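Local coordinates for 1-pyrroline-5-carboxylate dehydrogenase (Thermus thermophilus, PDB 1UZB), which catalyses the oxidation of 1-pyrroline-5-carboxylate, probably through its open semialdehyde form, to glutamate with a nicotinamide cofactor, a step of proline breakdown, at residues A[172-177]-A[200-205]; A[176-181]-A[254-259]; A[284-289]-A[503-508]; A[482-487]-A[497-502]. All blocks are in the same frame, centred on the assembly; numbering follows the deposited sequence.

Interaction 1 of 4, residues A[172-177]-A[200-205]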
loop_
_atom_site.group_PDB
_atom_site.type_symbol
_atom_site.label_atom_id
_atom_site.label_comp_id
_atom_site.label_asym_id
_atom_site.label_seq_id
_atom_site.Cartn_x
_atom_site.Cartn_y
_atom_site.Cartn_z
ATOM N N VAL A 172 3.581 -0.204 24.918
ATOM C CA VAL A 172 3.429 -1.103 26.043
ATOM C C VAL A 172 2.282 -0.585 26.898
ATOM O O VAL A 172 2.033 0.622 26.960
ATOM C CB VAL A 172 4.731 -1.192 26.858
ATOM C CG1 VAL A 172 5.842 -1.681 25.949
ATOM C CG2 VAL A 172 5.097 0.162 27.446
ATOM N N PRO A 173 1.534 -1.495 27.531
ATOM C CA PRO A 173 0.411 -1.087 28.378
ATOM C C PRO A 173 0.900 -0.344 29.618
ATOM O O PRO A 173 2.069 -0.448 29.997
ATOM C CB PRO A 173 -0.280 -2.413 28.694
ATOM C CG PRO A 173 0.853 -3.391 28.685
ATOM C CD PRO A 173 1.661 -2.962 27.486
ATOM N N LEU A 174 -0.005 0.401 30.243
ATOM C CA LEU A 174 0.315 1.211 31.414
ATOM C C LEU A 174 0.371 0.466 32.740
ATOM O O LEU A 174 1.301 0.661 33.522
ATOM C CB LEU A 174 -0.693 2.356 31.534
ATOM C CG LEU A 174 -0.862 3.258 30.310
ATOM C CD1 LEU A 174 -2.013 4.228 30.535
ATOM C CD2 LEU A 174 0.437 4.000 30.051
ATOM N N GLY A 175 -0.631 -0.364 33.007
ATOM C CA GLY A 175 -0.662 -1.103 34.256
ATOM C C GLY A 175 -2.085 -1.402 34.680
ATOM O O GLY A 175 -2.929 -1.723 33.846
ATOM N N ALA A 176 -2.344 -1.304 35.980
ATOM C CA ALA A 176 -3.671 -1.559 36.529
ATOM C C ALA A 176 -4.399 -0.237 36.722
ATOM O O ALA A 176 -3.843 0.710 37.282
ATOM C CB ALA A 176 -3.561 -2.295 37.865
ATOM N N GLY A 177 -5.643 -0.182 36.255
ATOM C CA GLY A 177 -6.431 1.031 36.384
ATOM C C GLY A 177 -7.846 0.757 36.850
ATOM O O GLY A 177 -8.249 -0.394 37.025
ATOM N N VAL A 200 -5.103 -4.312 25.083
ATOM C CA VAL A 200 -3.704 -4.017 24.823
ATOM C C VAL A 200 -2.744 -4.333 25.966
ATOM O O VAL A 200 -1.578 -3.936 25.924
ATOM C CB VAL A 200 -3.516 -2.544 24.382
ATOM C CG1 VAL A 200 -4.224 -2.312 23.053
ATOM C CG2 VAL A 200 -4.046 -1.599 25.452
ATOM N N GLY A 201 -3.224 -5.031 26.994
ATOM C CA GLY A 201 -2.326 -5.420 28.068
ATOM C C GLY A 201 -2.485 -4.833 29.453
ATOM O O GLY A 201 -1.699 -5.158 30.340
ATOM N N ASN A 202 -3.468 -3.965 29.656
ATOM C CA ASN A 202 -3.686 -3.389 30.979
ATOM C C ASN A 202 -4.604 -4.318 31.764
ATOM O O ASN A 202 -5.183 -5.257 31.206
ATOM C CB ASN A 202 -4.363 -2.022 30.860
ATOM C CG ASN A 202 -3.513 -1.007 30.133
ATOM O OD1 ASN A 202 -2.575 -0.446 30.698
ATOM N ND2 ASN A 202 -3.833 -0.769 28.866
ATOM N N THR A 203 -4.726 -4.067 33.064
ATOM C CA THR A 203 -5.633 -4.839 33.901
ATOM C C THR A 203 -6.584 -3.814 34.510
ATOM O O THR A 203 -6.228 -2.641 34.679
ATOM C CB THR A 203 -4.898 -5.660 34.976
ATOM O OG1 THR A 203 -4.135 -4.791 35.817
ATOM C CG2 THR A 203 -3.981 -6.680 34.309
ATOM N N VAL A 204 -7.797 -4.253 34.831
ATOM C CA VAL A 204 -8.820 -3.341 35.312
ATOM C C VAL A 204 -9.632 -3.757 36.533
ATOM O O VAL A 204 -9.909 -4.940 36.748
ATOM C CB VAL A 204 -9.821 -3.061 34.147
ATOM C CG1 VAL A 204 -11.064 -2.338 34.646
ATOM C CG2 VAL A 204 -9.134 -2.257 33.061
ATOM N N ILE A 205 -9.989 -2.757 37.332
ATOM C CA ILE A 205 -10.862 -2.938 38.484
ATOM C C ILE A 205 -12.077 -2.117 38.044
ATOM O O ILE A 205 -11.974 -0.909 37.837
ATOM C CB ILE A 205 -10.280 -2.336 39.776
ATOM C CG1 ILE A 205 -8.970 -3.039 40.133
ATOM C CG2 ILE A 205 -11.283 -2.496 40.911
ATOM C CD1 ILE A 205 -8.294 -2.475 41.369
#
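Asn202 and Leu174 extend alongside each other where a beta-alpha-beta unit closes: strand 165-180, helix 188-199 and strand 203-207 of what is probably the Rossmann-like cofactor-binding domain of an aldehyde dehydrogenase. The Asn202 side chain sets CG anti to its own carbonyl carbon (chi1 -63°), which carries the amide across to the turn that interrupts the partner strand. There OD1 takes two backbone N-H groups, a nearly straight bond in the carbonyl plane from Gly175 N (3.0 Å to Asn202 OD1) and a weak, bent one from Leu174 N. At the other end of the amide, ND2 reaches Pro197 O and Phe506 O, so this buried group is held at both ends and its rotation is fixed. An alanine at this position is likely to leave Leu174 N and Gly175 N without their acceptor and the turn less firmly tied to the helix end. Pro173 rests on the backbone beside it, with Pro173 CB 3.4 Å from Gly201 C. Gly201, the C-prime residue of the Schellman motif ending the helix, has no side chain, and a CB there would collide with Pro173 CG. Further on, the strands pair in parallel: Thr203 N bonds to Gly175 O, Gly177 N to Thr203 O, and Ile205 N to Gly177 O. On the face shared by Ala176 and Thr203, the threonine hydroxyl bonds to Ala83 O of the covering helix 73-90, and Thr203 OG1 lies 3.3 Å from Ala176 CB.

Interaction 2 of 4, residues A[176-181]-A[254-259]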
loop_
_atom_site.group_PDB
_atom_site.type_symbol
_atom_site.label_atom_id
_atom_site.label_comp_id
_atom_site.label_asym_id
_atom_site.label_seq_id
_atom_site.Cartn_x
_atom_site.Cartn_y
_atom_site.Cartn_z
ATOM N N ALA A 176 -2.344 -1.304 35.980
ATOM C CA ALA A 176 -3.671 -1.559 36.529
ATOM C C ALA A 176 -4.399 -0.237 36.722
ATOM O O ALA A 176 -3.843 0.710 37.282
ATOM C CB ALA A 176 -3.561 -2.295 37.865
ATOM N N GLY A 177 -5.643 -0.182 36.255
ATOM C CA GLY A 177 -6.431 1.031 36.384
ATOM C C GLY A 177 -7.846 0.757 36.850
ATOM O O GLY A 177 -8.249 -0.394 37.025
ATOM N N VAL A 178 -8.606 1.825 37.060
ATOM C CA VAL A 178 -9.980 1.683 37.509
ATOM C C VAL A 178 -10.968 2.223 36.480
ATOM O O VAL A 178 -10.721 3.248 35.827
ATOM C CB VAL A 178 -10.204 2.398 38.873
ATOM C CG1 VAL A 178 -9.853 3.874 38.760
ATOM C CG2 VAL A 178 -11.651 2.222 39.329
ATOM N N VAL A 179 -12.073 1.501 36.329
ATOM C CA VAL A 179 -13.143 1.873 35.420
ATOM C C VAL A 179 -14.375 2.197 36.262
ATOM O O VAL A 179 -14.781 1.403 37.113
ATOM C CB VAL A 179 -13.474 0.713 34.448
ATOM C CG1 VAL A 179 -14.819 0.951 33.769
ATOM C CG2 VAL A 179 -12.375 0.592 33.404
ATOM N N ILE A 180 -14.952 3.369 36.029
ATOM C CA ILE A 180 -16.144 3.811 36.746
ATOM C C ILE A 180 -17.198 3.980 35.658
ATOM O O ILE A 180 -17.182 4.953 34.899
ATOM C CB ILE A 180 -15.869 5.139 37.484
ATOM C CG1 ILE A 180 -14.764 4.909 38.523
ATOM C CG2 ILE A 180 -17.139 5.650 38.160
ATOM C CD1 ILE A 180 -14.302 6.152 39.234
ATOM N N ALA A 181 -18.103 3.007 35.585
ATOM C CA ALA A 181 -19.140 2.960 34.558
ATOM C C ALA A 181 -20.480 3.608 34.896
ATOM O O ALA A 181 -20.827 3.790 36.061
ATOM C CB ALA A 181 -19.367 1.507 34.142
ATOM N N ARG A 254 -2.937 3.402 38.103
ATOM C CA ARG A 254 -2.255 4.004 36.957
ATOM C C ARG A 254 -3.111 4.896 36.068
ATOM O O ARG A 254 -2.631 5.898 35.536
ATOM C CB ARG A 254 -1.614 2.904 36.102
ATOM C CG ARG A 254 -0.721 3.421 34.978
ATOM C CD ARG A 254 0.520 4.088 35.541
ATOM N NE ARG A 254 1.347 4.773 34.549
ATOM C CZ ARG A 254 1.086 5.980 34.060
ATOM N NH1 ARG A 254 1.910 6.527 33.176
ATOM N NH2 ARG A 254 0.003 6.645 34.446
ATOM N N PHE A 255 -4.370 4.522 35.886
ATOM C CA PHE A 255 -5.269 5.307 35.057
ATOM C C PHE A 255 -6.694 5.170 35.535
ATOM O O PHE A 255 -7.032 4.232 36.259
ATOM C CB PHE A 255 -5.180 4.877 33.583
ATOM C CG PHE A 255 -5.561 3.438 33.332
ATOM C CD1 PHE A 255 -4.596 2.438 33.347
ATOM C CD2 PHE A 255 -6.888 3.081 33.082
ATOM C CE1 PHE A 255 -4.939 1.106 33.117
ATOM C CE2 PHE A 255 -7.239 1.750 32.850
ATOM C CZ PHE A 255 -6.263 0.761 32.867
ATOM N N ILE A 256 -7.528 6.108 35.109
ATOM C CA ILE A 256 -8.932 6.120 35.479
ATOM C C ILE A 256 -9.743 6.340 34.212
ATOM O O ILE A 256 -9.478 7.274 33.460
ATOM C CB ILE A 256 -9.234 7.275 36.456
ATOM C CG1 ILE A 256 -8.367 7.137 37.708
ATOM C CG2 ILE A 256 -10.705 7.280 36.834
ATOM C CD1 ILE A 256 -8.073 8.463 38.386
ATOM N N ASN A 257 -10.708 5.460 33.966
ATOM C CA ASN A 257 -11.572 5.579 32.802
ATOM C C ASN A 257 -12.963 5.806 33.394
ATOM O O ASN A 257 -13.509 4.932 34.070
ATOM C CB ASN A 257 -11.513 4.295 31.968
ATOM C CG ASN A 257 -11.981 4.501 30.538
ATOM O OD1 ASN A 257 -12.205 5.630 30.095
ATOM N ND2 ASN A 257 -12.123 3.404 29.805
ATOM N N PHE A 258 -13.518 6.988 33.153
ATOM C CA PHE A 258 -14.810 7.356 33.713
ATOM C C PHE A 258 -15.820 7.894 32.717
ATOM O O PHE A 258 -15.477 8.639 31.801
ATOM C CB PHE A 258 -14.598 8.418 34.799
ATOM C CG PHE A 258 -15.866 9.081 35.267
ATOM C CD1 PHE A 258 -16.656 8.489 36.242
ATOM C CD2 PHE A 258 -16.260 10.309 34.735
ATOM C CE1 PHE A 258 -17.822 9.107 36.688
ATOM C CE2 PHE A 258 -17.428 10.939 35.172
ATOM C CZ PHE A 258 -18.208 10.337 36.149
ATOM N N THR A 259 -17.075 7.507 32.924
ATOM C CA THR A 259 -18.186 7.988 32.117
ATOM C C THR A 259 -19.308 8.224 33.121
ATOM O O THR A 259 -19.704 7.311 33.844
ATOM C CB THR A 259 -18.640 6.964 31.055
ATOM O OG1 THR A 259 -17.564 6.714 30.140
ATOM C CG2 THR A 259 -19.831 7.510 30.273
HETATM O O HOH W 1 -20.746 6.715 36.306
#
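The parallel pairing of strand 176-180 with strand 255-259 forms the middle of the domain's alpha/beta sheet, and Phe255 lies flat over Gly177. With chi1 at 61°, CG sits between the backbone N and carbonyl carbon of Phe255, and the ring swings across the neighbouring strand. Gly177 CA then stands 3.5 Å from the Phe255 ring centroid, only 10° off the ring normal, a CH-pi contact that glycine alone allows, because a CB would run into CE2. A serine in place of Phe255 would probably uncover the Gly177 backbone and open a gap beside Asn202 and Tyr286, which also touch the ring. On the face of Val178, Ile180, Ile256 and Phe258, Val178 CG1 meets Ile256 CG1 at 3.7 Å, and Ile180 CG2 comes to the edge of the Phe258 ring, 3.5 Å from Phe258 CD1. Val179 and Asn257 run alongside each other on the other face, where Asn257 ND2 bonds to Met193 O and Tyr502 OH. Five backbone bonds step along the pair, from Arg254 N to Ala176 O through to Thr259 N to Ile180 O. Beyond the last, a water donates to Thr259 O and, weakly, to Ala181 O. Helix 262-272 packs on Ile180, Ile256 and Phe258, and helix 188-199 on the face of Val179 and Asn257, the three-layer alpha-beta-alpha sandwich of Rossmann-like folds.

Interaction 3 of 4, residues A[284-289]-A[503-508]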
loop_
_atom_site.group_PDB
_atom_site.type_symbol
_atom_site.label_atom_id
_atom_site.label_comp_id
_atom_site.label_asym_id
_atom_site.label_seq_id
_atom_site.Cartn_x
_atom_site.Cartn_y
_atom_site.Cartn_z
ATOM N N ARG A 284 -3.276 9.064 34.294
ATOM C CA ARG A 284 -4.047 9.420 33.119
ATOM C C ARG A 284 -5.499 9.238 33.529
ATOM O O ARG A 284 -5.854 8.244 34.159
ATOM C CB ARG A 284 -3.725 8.505 31.940
ATOM C CG ARG A 284 -2.331 8.691 31.386
ATOM C CD ARG A 284 -2.188 7.982 30.054
ATOM N NE ARG A 284 -0.814 8.048 29.569
ATOM C CZ ARG A 284 -0.398 7.508 28.430
ATOM N NH1 ARG A 284 -1.250 6.859 27.646
ATOM N NH2 ARG A 284 0.877 7.606 28.080
ATOM N N ALA A 285 -6.328 10.219 33.197
ATOM C CA ALA A 285 -7.746 10.164 33.517
ATOM C C ALA A 285 -8.531 10.526 32.272
ATOM O O ALA A 285 -8.350 11.609 31.703
ATOM C CB ALA A 285 -8.075 11.133 34.645
ATOM N N TYR A 286 -9.390 9.611 31.843
ATOM C CA TYR A 286 -10.220 9.824 30.670
ATOM C C TYR A 286 -11.642 9.952 31.178
ATOM O O TYR A 286 -12.120 9.097 31.919
ATOM C CB TYR A 286 -10.070 8.641 29.709
ATOM C CG TYR A 286 -8.750 7.895 29.820
ATOM C CD1 TYR A 286 -8.612 6.811 30.684
ATOM C CD2 TYR A 286 -7.641 8.276 29.065
ATOM C CE1 TYR A 286 -7.404 6.122 30.792
ATOM C CE2 TYR A 286 -6.428 7.592 29.166
ATOM C CZ TYR A 286 -6.317 6.514 30.031
ATOM O OH TYR A 286 -5.132 5.813 30.125
ATOM N N VAL A 287 -12.309 11.040 30.810
ATOM C CA VAL A 287 -13.668 11.262 31.272
ATOM C C VAL A 287 -14.640 11.686 30.172
ATOM O O VAL A 287 -14.304 12.492 29.302
ATOM C CB VAL A 287 -13.693 12.331 32.394
ATOM C CG1 VAL A 287 -12.758 11.923 33.529
ATOM C CG2 VAL A 287 -13.286 13.684 31.836
ATOM N N GLU A 288 -15.837 11.105 30.202
ATOM C CA GLU A 288 -16.913 11.437 29.266
ATOM C C GLU A 288 -17.968 11.934 30.241
ATOM O O GLU A 288 -18.486 11.158 31.048
ATOM C CB GLU A 288 -17.392 10.191 28.512
ATOM C CG GLU A 288 -18.283 10.474 27.302
ATOM C CD GLU A 288 -19.770 10.369 27.607
ATOM O OE1 GLU A 288 -20.319 11.266 28.284
ATOM O OE2 GLU A 288 -20.387 9.377 27.168
ATOM N N THR A 289 -18.285 13.222 30.157
ATOM C CA THR A 289 -19.185 13.859 31.109
ATOM C C THR A 289 -20.536 14.424 30.682
ATOM O O THR A 289 -21.011 15.396 31.275
ATOM C CB THR A 289 -18.410 14.964 31.834
ATOM O OG1 THR A 289 -17.670 15.725 30.869
ATOM C CG2 THR A 289 -17.434 14.358 32.832
ATOM N N LEU A 503 -7.563 3.103 21.881
ATOM C CA LEU A 503 -6.561 2.247 22.504
ATOM C C LEU A 503 -5.219 2.921 22.784
ATOM O O LEU A 503 -4.514 2.537 23.717
ATOM C CB LEU A 503 -6.361 0.978 21.668
ATOM C CG LEU A 503 -7.645 0.184 21.388
ATOM C CD1 LEU A 503 -7.298 -1.100 20.653
ATOM C CD2 LEU A 503 -8.367 -0.130 22.694
ATOM N N ARG A 504 -4.867 3.928 21.991
ATOM C CA ARG A 504 -3.606 4.639 22.188
ATOM C C ARG A 504 -3.555 5.291 23.573
ATOM O O ARG A 504 -2.479 5.493 24.140
ATOM C CB ARG A 504 -3.438 5.719 21.114
ATOM C CG ARG A 504 -2.156 6.539 21.239
ATOM C CD ARG A 504 -0.938 5.674 20.995
ATOM N NE ARG A 504 0.318 6.402 21.154
ATOM C CZ ARG A 504 0.875 6.696 22.324
ATOM N NH1 ARG A 504 2.023 7.359 22.355
ATOM N NH2 ARG A 504 0.296 6.328 23.464
ATOM N N LEU A 505 -4.729 5.625 24.102
ATOM C CA LEU A 505 -4.839 6.259 25.410
ATOM C C LEU A 505 -4.365 5.362 26.547
ATOM O O LEU A 505 -4.011 5.844 27.627
ATOM C CB LEU A 505 -6.293 6.653 25.667
ATOM C CG LEU A 505 -6.931 7.618 24.668
ATOM C CD1 LEU A 505 -8.412 7.737 24.971
ATOM C CD2 LEU A 505 -6.247 8.971 24.737
ATOM N N PHE A 506 -4.345 4.058 26.304
ATOM C CA PHE A 506 -3.956 3.104 27.333
ATOM C C PHE A 506 -2.591 2.472 27.084
ATOM O O PHE A 506 -2.287 1.388 27.591
ATOM C CB PHE A 506 -5.043 2.033 27.451
ATOM C CG PHE A 506 -6.409 2.617 27.683
ATOM C CD1 PHE A 506 -7.252 2.911 26.615
ATOM C CD2 PHE A 506 -6.821 2.952 28.967
ATOM C CE1 PHE A 506 -8.482 3.533 26.825
ATOM C CE2 PHE A 506 -8.046 3.573 29.186
ATOM C CZ PHE A 506 -8.878 3.864 28.113
ATOM N N LEU A 507 -1.759 3.181 26.325
ATOM C CA LEU A 507 -0.420 2.724 25.979
ATOM C C LEU A 507 0.605 3.839 26.131
ATOM O O LEU A 507 0.268 5.023 26.056
ATOM C CB LEU A 507 -0.385 2.268 24.517
ATOM C CG LEU A 507 -1.251 1.077 24.115
ATOM C CD1 LEU A 507 -1.365 1.015 22.598
ATOM C CD2 LEU A 507 -0.642 -0.203 24.669
ATOM N N GLU A 508 1.853 3.448 26.357
ATOM C CA GLU A 508 2.953 4.397 26.413
ATOM C C GLU A 508 3.990 3.841 25.435
ATOM O O GLU A 508 3.941 2.657 25.085
ATOM C CB GLU A 508 3.498 4.580 27.843
ATOM C CG GLU A 508 3.873 3.342 28.634
ATOM C CD GLU A 508 4.148 3.680 30.097
ATOM O OE1 GLU A 508 4.161 4.883 30.438
ATOM O OE2 GLU A 508 4.354 2.751 30.907
HETATM O O HOH W 2 2.097 7.750 25.384
HETATM O O HOH W 3 2.846 7.368 30.169
#
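Leu505 O is gripped from opposite faces of its carbonyl plane by Arg284 NH1 (2.9 Å to Leu505 O) and, in one of the two conformers of that tyrosine, by Tyr286 OH (2.7 Å to Leu505 O). This is the tight part of the contact between strand 284-288 and the type I turn from Arg504 to Leu507. The Arg284 chain runs out straight from CG to NE and presents the edge of its guanidinium to the turn. Its NH1 also bonds to Leu507 O, at 2.9 Å from Arg284 NH1, so one nitrogen spans two carbonyls. Leu505 O lies almost in the guanidinium plane, whereas Leu507 O is tilted 23° from it, and a weak bond from NH2 to the latter adds a second hold. Tyr286 CE2 touches Leu505 CB at 3.6 Å, the two side chains running in opposite directions. Phe506 CZ lies over one face of the Tyr286 ring, toward its rim, the rings meeting obliquely; both residues have two conformers, and their exact approach is doubtful. The other side of the guanidinium group is looser and water-mediated. One water accepts from both Arg284 NH2 and Arg504 NH2; another links Arg284 NH2 to Glu508 OE1, which lie 4.9 Å apart and make no direct salt bridge. Arg504 turns to Asp501 of the second subunit through a salt bridge, and Arg284 packs on Thr493 of that subunit. The turn leads from helix 500-504 into strand 507-515, the antiparallel partner of strand 165-180, consistent with the oligomerisation arm of aldehyde dehydrogenases.

Interaction 4 of 4, residues A[482-487]-A[497-502]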
loop_
_atom_site.group_PDB
_atom_site.type_symbol
_atom_site.label_atom_id
_atom_site.label_comp_id
_atom_site.label_asym_id
_atom_site.label_seq_id
_atom_site.Cartn_x
_atom_site.Cartn_y
_atom_site.Cartn_z
ATOM N N VAL A 482 -18.159 3.247 13.176
ATOM C CA VAL A 482 -18.742 4.176 12.211
ATOM C C VAL A 482 -18.636 5.623 12.672
ATOM O O VAL A 482 -18.221 6.504 11.911
ATOM C CB VAL A 482 -20.239 3.865 11.982
ATOM C CG1 VAL A 482 -20.810 4.789 10.920
ATOM C CG2 VAL A 482 -20.416 2.406 11.575
ATOM N N GLN A 483 -19.011 5.850 13.925
ATOM C CA GLN A 483 -18.996 7.178 14.511
ATOM C C GLN A 483 -18.208 7.272 15.814
ATOM O O GLN A 483 -18.766 7.077 16.898
ATOM C CB GLN A 483 -20.436 7.650 14.755
ATOM C CG GLN A 483 -21.228 7.911 13.481
ATOM C CD GLN A 483 -22.447 7.013 13.325
ATOM O OE1 GLN A 483 -22.846 6.297 14.248
ATOM N NE2 GLN A 483 -23.053 7.059 12.148
ATOM N N PRO A 484 -16.894 7.551 15.724
ATOM C CA PRO A 484 -16.064 7.675 16.929
ATOM C C PRO A 484 -16.842 8.563 17.899
ATOM O O PRO A 484 -17.240 9.671 17.538
ATOM C CB PRO A 484 -14.807 8.350 16.399
ATOM C CG PRO A 484 -14.670 7.738 15.035
ATOM C CD PRO A 484 -16.091 7.746 14.503
ATOM N N PHE A 485 -17.047 8.088 19.124
ATOM C CA PHE A 485 -17.860 8.829 20.084
ATOM C C PHE A 485 -17.122 9.522 21.228
ATOM O O PHE A 485 -16.406 8.889 21.996
ATOM C CB PHE A 485 -18.923 7.890 20.662
ATOM C CG PHE A 485 -19.969 8.595 21.467
ATOM C CD1 PHE A 485 -20.934 9.377 20.840
ATOM C CD2 PHE A 485 -19.968 8.513 22.855
ATOM C CE1 PHE A 485 -21.884 10.068 21.587
ATOM C CE2 PHE A 485 -20.915 9.202 23.609
ATOM C CZ PHE A 485 -21.870 9.978 22.974
ATOM N N GLY A 486 -17.324 10.829 21.344
ATOM C CA GLY A 486 -16.669 11.596 22.390
ATOM C C GLY A 486 -16.825 13.064 22.064
ATOM O O GLY A 486 -16.890 13.436 20.890
ATOM N N GLY A 487 -16.843 13.911 23.088
ATOM C CA GLY A 487 -17.059 15.323 22.842
ATOM C C GLY A 487 -15.955 16.319 23.107
ATOM O O GLY A 487 -14.788 15.964 23.301
ATOM N N THR A 497 -14.500 6.715 21.760
ATOM C CA THR A 497 -14.765 5.287 21.878
ATOM C C THR A 497 -15.151 4.724 20.516
ATOM O O THR A 497 -15.647 5.443 19.650
ATOM C CB THR A 497 -15.904 4.993 22.884
ATOM O OG1 THR A 497 -17.134 5.541 22.393
ATOM C CG2 THR A 497 -15.583 5.599 24.247
ATOM N N GLY A 498 -14.910 3.432 20.324
ATOM C CA GLY A 498 -15.242 2.806 19.056
ATOM C C GLY A 498 -14.388 3.330 17.918
ATOM O O GLY A 498 -14.830 3.378 16.772
ATOM N N ALA A 499 -13.160 3.724 18.240
ATOM C CA ALA A 499 -12.232 4.251 17.252
ATOM C C ALA A 499 -10.827 3.749 17.558
ATOM O O ALA A 499 -10.498 3.455 18.710
ATOM C CB ALA A 499 -12.256 5.772 17.275
ATOM N N LEU A 500 -9.999 3.659 16.522
ATOM C CA LEU A 500 -8.625 3.198 16.680
ATOM C C LEU A 500 -7.881 4.007 17.741
ATOM O O LEU A 500 -7.132 3.449 18.537
ATOM C CB LEU A 500 -7.886 3.302 15.341
ATOM C CG LEU A 500 -8.440 2.452 14.192
ATOM C CD1 LEU A 500 -7.751 2.825 12.891
ATOM C CD2 LEU A 500 -8.241 0.981 14.501
ATOM N N ASP A 501 -8.103 5.318 17.753
ATOM C CA ASP A 501 -7.439 6.214 18.696
ATOM C C ASP A 501 -7.701 5.903 20.162
ATOM O O ASP A 501 -6.900 6.255 21.022
ATOM C CB ASP A 501 -7.849 7.669 18.434
ATOM C CG ASP A 501 -7.153 8.272 17.231
ATOM O OD1 ASP A 501 -6.382 7.558 16.553
ATOM O OD2 ASP A 501 -7.381 9.474 16.969
ATOM N N TYR A 502 -8.819 5.249 20.455
ATOM C CA TYR A 502 -9.149 4.949 21.842
ATOM C C TYR A 502 -8.070 4.135 22.546
ATOM O O TYR A 502 -7.690 4.445 23.673
ATOM C CB TYR A 502 -10.476 4.192 21.915
ATOM C CG TYR A 502 -11.070 4.089 23.306
ATOM C CD1 TYR A 502 -11.504 5.228 23.985
ATOM C CD2 TYR A 502 -11.278 2.848 23.906
ATOM C CE1 TYR A 502 -12.141 5.135 25.218
ATOM C CE2 TYR A 502 -11.918 2.741 25.141
ATOM C CZ TYR A 502 -12.352 3.890 25.785
ATOM O OH TYR A 502 -13.037 3.791 26.976
#
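Thr497 turns OG1 between its backbone N and carbonyl carbon (chi1 65°), while Phe485 holds CG anti to its backbone N (chi1 -169°); these torsions set the hydroxyl beside Phe485 CB, with the two side chains extending in the same direction from their backbones. Thr497 OG1 lies 3.4 Å from Phe485 CB and, farther out, 4.1 Å from Phe485 CD2, near the plane of the ring at its edge. Between the backbones runs a single antiparallel, hydrogen-bonded bridge. Phe485 N donates to a lone pair of Thr497 O over 3.0 Å, in the carbonyl plane and almost straight at 171°; Thr497 N returns a bond to Phe485 O at 2.9 Å. A CH...O contact from Pro484 CA to Thr497 O flanks the first. Gly498, with positive phi, then swings the chain round so that Ala499 CB meets Pro484 CB at 3.7 Å. The Pro-Phe-Gly-Gly run from Pro484 to Gly487 recalls a signature of aldehyde dehydrogenases, and the isolated bridge pins it across the loop that leads into helix 500-504. Thr497 packs on Phe141 and Tyr145 of helix 128-149, Phe485 on Asn468 of strand 468-471, and Pro484 on Ser169 of the second subunit.

Interactions 1 and 2 start from the same part of the chain, sharing Ala176 and Gly177 on strand 165-180, which takes strand 203-207 on one edge and strand 255-259 on the other; their centres are about 10 Å apart. Both close before interaction 3 opens. Centre to centre, interaction 3 lies about 9 Å from interaction 2, where strand 284-288 extends the same sheet, and about 11 Å from interaction 1, where strand 507-515 joins it. Interaction 4, about 19 Å from interaction 1 between centres, has both segments between those of interaction 3 and continues into it through helix 500-504. The C-terminal chain thus returns to the earlier sheet, and interactions 3 and 4 both touch the second subunit.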